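Local coordinates for protein ATP-dependent helicase FUN30 (Saccharomyces cerevisiae S288c, PDB 5GN1) that remodels nucleosomes using the energy of ATP hydrolysis and promotes DNA end resection at double-strand breaks, the present fragment being the C-terminal part of its ATPase domain, at residues Leu115-Tyr121 with Met155-His161. Numbering follows the deposited sequence.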
loop_
_atom_site.group_PDB
_atom_site.type_symbol
_atom_site.label_atom_id
_atom_site.label_comp_id
_atom_site.label_asym_id
_atom_site.label_seq_id
_atom_site.Cartn_x
_atom_site.Cartn_y
_atom_site.Cartn_z
ATOM N N LEU A 115 -6.765 -3.451 -5.496
ATOM C CA LEU A 115 -6.527 -4.831 -5.086
ATOM C C LEU A 115 -6.200 -4.958 -3.611
ATOM O O LEU A 115 -5.888 -6.058 -3.166
ATOM C CB LEU A 115 -5.397 -5.459 -5.914
ATOM C CG LEU A 115 -5.670 -5.555 -7.423
ATOM C CD1 LEU A 115 -4.531 -6.313 -8.130
ATOM C CD2 LEU A 115 -7.033 -6.190 -7.705
ATOM N N LEU A 116 -6.238 -3.859 -2.861
ATOM C CA LEU A 116 -6.192 -3.892 -1.408
ATOM C C LEU A 116 -7.560 -4.178 -0.805
ATOM O O LEU A 116 -7.720 -4.090 0.417
ATOM C CB LEU A 116 -5.661 -2.561 -0.864
ATOM C CG LEU A 116 -4.235 -2.184 -1.272
ATOM C CD1 LEU A 116 -3.944 -0.736 -0.862
ATOM C CD2 LEU A 116 -3.230 -3.177 -0.676
ATOM N N PHE A 117 -8.534 -4.496 -1.652
ATOM C CA PHE A 117 -9.910 -4.760 -1.254
ATOM C C PHE A 117 -10.375 -6.018 -1.965
ATOM O O PHE A 117 -9.815 -6.419 -2.984
ATOM C CB PHE A 117 -10.855 -3.600 -1.620
ATOM C CG PHE A 117 -10.544 -2.319 -0.911
ATOM C CD1 PHE A 117 -9.533 -1.489 -1.370
ATOM C CD2 PHE A 117 -11.264 -1.938 0.210
ATOM C CE1 PHE A 117 -9.228 -0.313 -0.719
ATOM C CE2 PHE A 117 -10.966 -0.755 0.869
ATOM C CZ PHE A 117 -9.954 0.059 0.401
ATOM N N ARG A 118 -11.419 -6.636 -1.427
ATOM C CA ARG A 118 -12.047 -7.773 -2.077
ATOM C C ARG A 118 -13.297 -7.257 -2.786
ATOM O O ARG A 118 -14.284 -6.902 -2.130
ATOM C CB ARG A 118 -12.433 -8.861 -1.068
ATOM C CG ARG A 118 -13.024 -10.120 -1.721
ATOM C CD ARG A 118 -13.198 -11.282 -0.715
ATOM N NE ARG A 118 -14.244 -11.030 0.275
ATOM C CZ ARG A 118 -15.542 -11.278 0.086
ATOM N NH1 ARG A 118 -15.968 -11.776 -1.070
ATOM N NH2 ARG A 118 -16.416 -11.027 1.055
ATOM N N ASN A 119 -13.220 -7.149 -4.110
ATOM C CA ASN A 119 -14.345 -6.977 -5.030
ATOM C C ASN A 119 -14.415 -7.869 -6.250
ATOM O O ASN A 119 -15.501 -8.256 -6.681
ATOM C CB ASN A 119 -14.191 -5.559 -5.601
ATOM C CG ASN A 119 -14.458 -4.482 -4.586
ATOM O OD1 ASN A 119 -15.607 -4.204 -4.220
ATOM N ND2 ASN A 119 -13.393 -3.855 -4.124
ATOM N N ILE A 120 -13.251 -8.256 -6.776
ATOM C CA ILE A 120 -13.231 -9.152 -7.925
ATOM C C ILE A 120 -13.619 -10.530 -7.408
ATOM O O ILE A 120 -14.468 -11.220 -7.989
ATOM C CB ILE A 120 -11.841 -9.153 -8.585
ATOM C CG1 ILE A 120 -11.567 -7.767 -9.193
ATOM C CG2 ILE A 120 -11.725 -10.256 -9.622
ATOM C CD1 ILE A 120 -10.139 -7.596 -9.678
ATOM N N TYR A 121 -13.021 -10.939 -6.288
ATOM C CA TYR A 121 -13.320 -12.230 -5.669
ATOM C C TYR A 121 -14.553 -12.083 -4.769
ATOM O O TYR A 121 -14.482 -12.127 -3.542
ATOM C CB TYR A 121 -12.107 -12.732 -4.894
ATOM C CG TYR A 121 -10.905 -13.101 -5.741
ATOM C CD1 TYR A 121 -9.963 -12.144 -6.111
ATOM C CD2 TYR A 121 -10.708 -14.409 -6.169
ATOM C CE1 TYR A 121 -8.863 -12.473 -6.878
ATOM C CE2 TYR A 121 -9.610 -14.751 -6.941
ATOM C CZ TYR A 121 -8.686 -13.771 -7.296
ATOM O OH TYR A 121 -7.582 -14.088 -8.061
ATOM N N MET A 155 -9.895 -11.834 3.144
ATOM C CA MET A 155 -8.702 -11.546 2.363
ATOM C C MET A 155 -9.020 -10.542 1.262
ATOM O O MET A 155 -10.185 -10.316 0.917
ATOM C CB MET A 155 -8.125 -12.832 1.768
ATOM C CG MET A 155 -7.724 -13.850 2.845
ATOM S SD MET A 155 -7.397 -15.504 2.158
ATOM C CE MET A 155 -6.054 -15.199 1.057
ATOM N N THR A 156 -7.959 -9.931 0.724
ATOM C CA THR A 156 -8.044 -8.961 -0.360
ATOM C C THR A 156 -7.951 -9.669 -1.708
ATOM O O THR A 156 -7.491 -10.808 -1.808
ATOM C CB THR A 156 -6.924 -7.912 -0.263
ATOM O OG1 THR A 156 -5.659 -8.521 -0.595
ATOM C CG2 THR A 156 -6.859 -7.273 1.149
ATOM N N ASP A 157 -8.390 -8.968 -2.760
ATOM C CA ASP A 157 -8.245 -9.512 -4.100
ATOM C C ASP A 157 -6.804 -9.926 -4.376
ATOM O O ASP A 157 -6.564 -10.991 -4.952
ATOM C CB ASP A 157 -8.721 -8.507 -5.158
ATOM C CG ASP A 157 -10.230 -8.438 -5.260
ATOM O OD1 ASP A 157 -10.909 -9.355 -4.742
ATOM O OD2 ASP A 157 -10.734 -7.471 -5.869
ATOM N N PHE A 158 -5.821 -9.120 -3.952
ATOM C CA PHE A 158 -4.456 -9.519 -4.277
ATOM C C PHE A 158 -3.995 -10.694 -3.428
ATOM O O PHE A 158 -3.223 -11.534 -3.904
ATOM C CB PHE A 158 -3.473 -8.362 -4.136
ATOM C CG PHE A 158 -2.144 -8.664 -4.762
ATOM C CD1 PHE A 158 -1.975 -8.547 -6.133
ATOM C CD2 PHE A 158 -1.099 -9.151 -3.999
ATOM C CE1 PHE A 158 -0.762 -8.865 -6.723
ATOM C CE2 PHE A 158 0.122 -9.463 -4.585
ATOM C CZ PHE A 158 0.283 -9.325 -5.945
ATOM N N GLU A 159 -4.426 -10.770 -2.165
ATOM C CA GLU A 159 -4.087 -11.946 -1.370
ATOM C C GLU A 159 -4.739 -13.190 -1.959
ATOM O O GLU A 159 -4.139 -14.275 -1.971
ATOM C CB GLU A 159 -4.517 -11.757 0.088
ATOM C CG GLU A 159 -3.704 -10.706 0.828
ATOM C CD GLU A 159 -4.391 -10.166 2.075
ATOM O OE1 GLU A 159 -5.594 -10.454 2.312
ATOM O OE2 GLU A 159 -3.694 -9.464 2.834
ATOM N N LEU A 160 -5.965 -13.055 -2.457
ATOM C CA LEU A 160 -6.631 -14.224 -3.023
ATOM C C LEU A 160 -5.959 -14.644 -4.320
ATOM O O LEU A 160 -5.815 -15.841 -4.588
ATOM C CB LEU A 160 -8.120 -13.939 -3.222
ATOM C CG LEU A 160 -8.873 -13.955 -1.897
ATOM C CD1 LEU A 160 -10.161 -13.153 -1.956
ATOM C CD2 LEU A 160 -9.135 -15.392 -1.440
ATOM N N HIS A 161 -5.510 -13.667 -5.116
ATOM C CA HIS A 161 -4.676 -13.968 -6.270
ATOM C C HIS A 161 -3.433 -14.759 -5.868
ATOM O O HIS A 161 -3.091 -15.764 -6.507
ATOM C CB HIS A 161 -4.275 -12.685 -6.988
ATOM C CG HIS A 161 -3.235 -12.911 -8.039
ATOM N ND1 HIS A 161 -3.496 -13.619 -9.194
ATOM C CD2 HIS A 161 -1.922 -12.581 -8.085
ATOM C CE1 HIS A 161 -2.397 -13.684 -9.923
ATOM N NE2 HIS A 161 -1.426 -13.067 -9.270
HETATM O O HOH W 1 -3.913 -6.760 -0.770
HETATM O O HOH W 2 -10.944 -4.842 -5.635
#
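Start at the carboxylate of Asp157, which gathers three successive backbone amides of the loop that leads into helix 123-133. Its OD2 accepts from Asn119 N at 3.1 Å and from Ile120 N at 2.8 Å, while its OD1 takes Tyr121 N at 3.1 Å, so the bend of the loop wraps round one buried acid. The main chain answers in the other direction: Asp157 N donates to Phe117 O (2.9 Å) and Phe158 N to Leu115 O (3.2 Å), using amides of the first helical turn that have no acceptor within the helix. A water joins Leu115 O to Thr156 OG1, and a second one links Asn119 ND2 to Asp157 OD2. These bonds meet the N-terminus of helix 157-166, where Thr156 is the N-cap. Thr156 and Glu159 form a capping box: Glu159 N donates to Thr156 OG1 (3.0 Å), and Thr156 N to Glu159 OE1 (2.9 Å). The contact thus ties this helix start to the link between helices 100-110 and 123-133, in a helical part of the chain that packs against helix 212-224, which follows strand 205-209 of the parallel RecA-like sheet. Arg118 folds back to its own loop, NH1 reaching Tyr121 O at 2.9 Å; NH2 forms a salt bridge with Asp123 and NE a hydrogen bond with Ser153 O. Further out, Leu160 CB sits 3.7 Å above the centroid of the Tyr121 ring, almost on the normal, a CH-pi contact, and Leu160 CD1 packs on Tyr121 CB at 3.5 Å. Leu115 CB meets Phe158 CB at 3.9 Å, with Leu115 also touching Trp181 and Phe158 touching Met220.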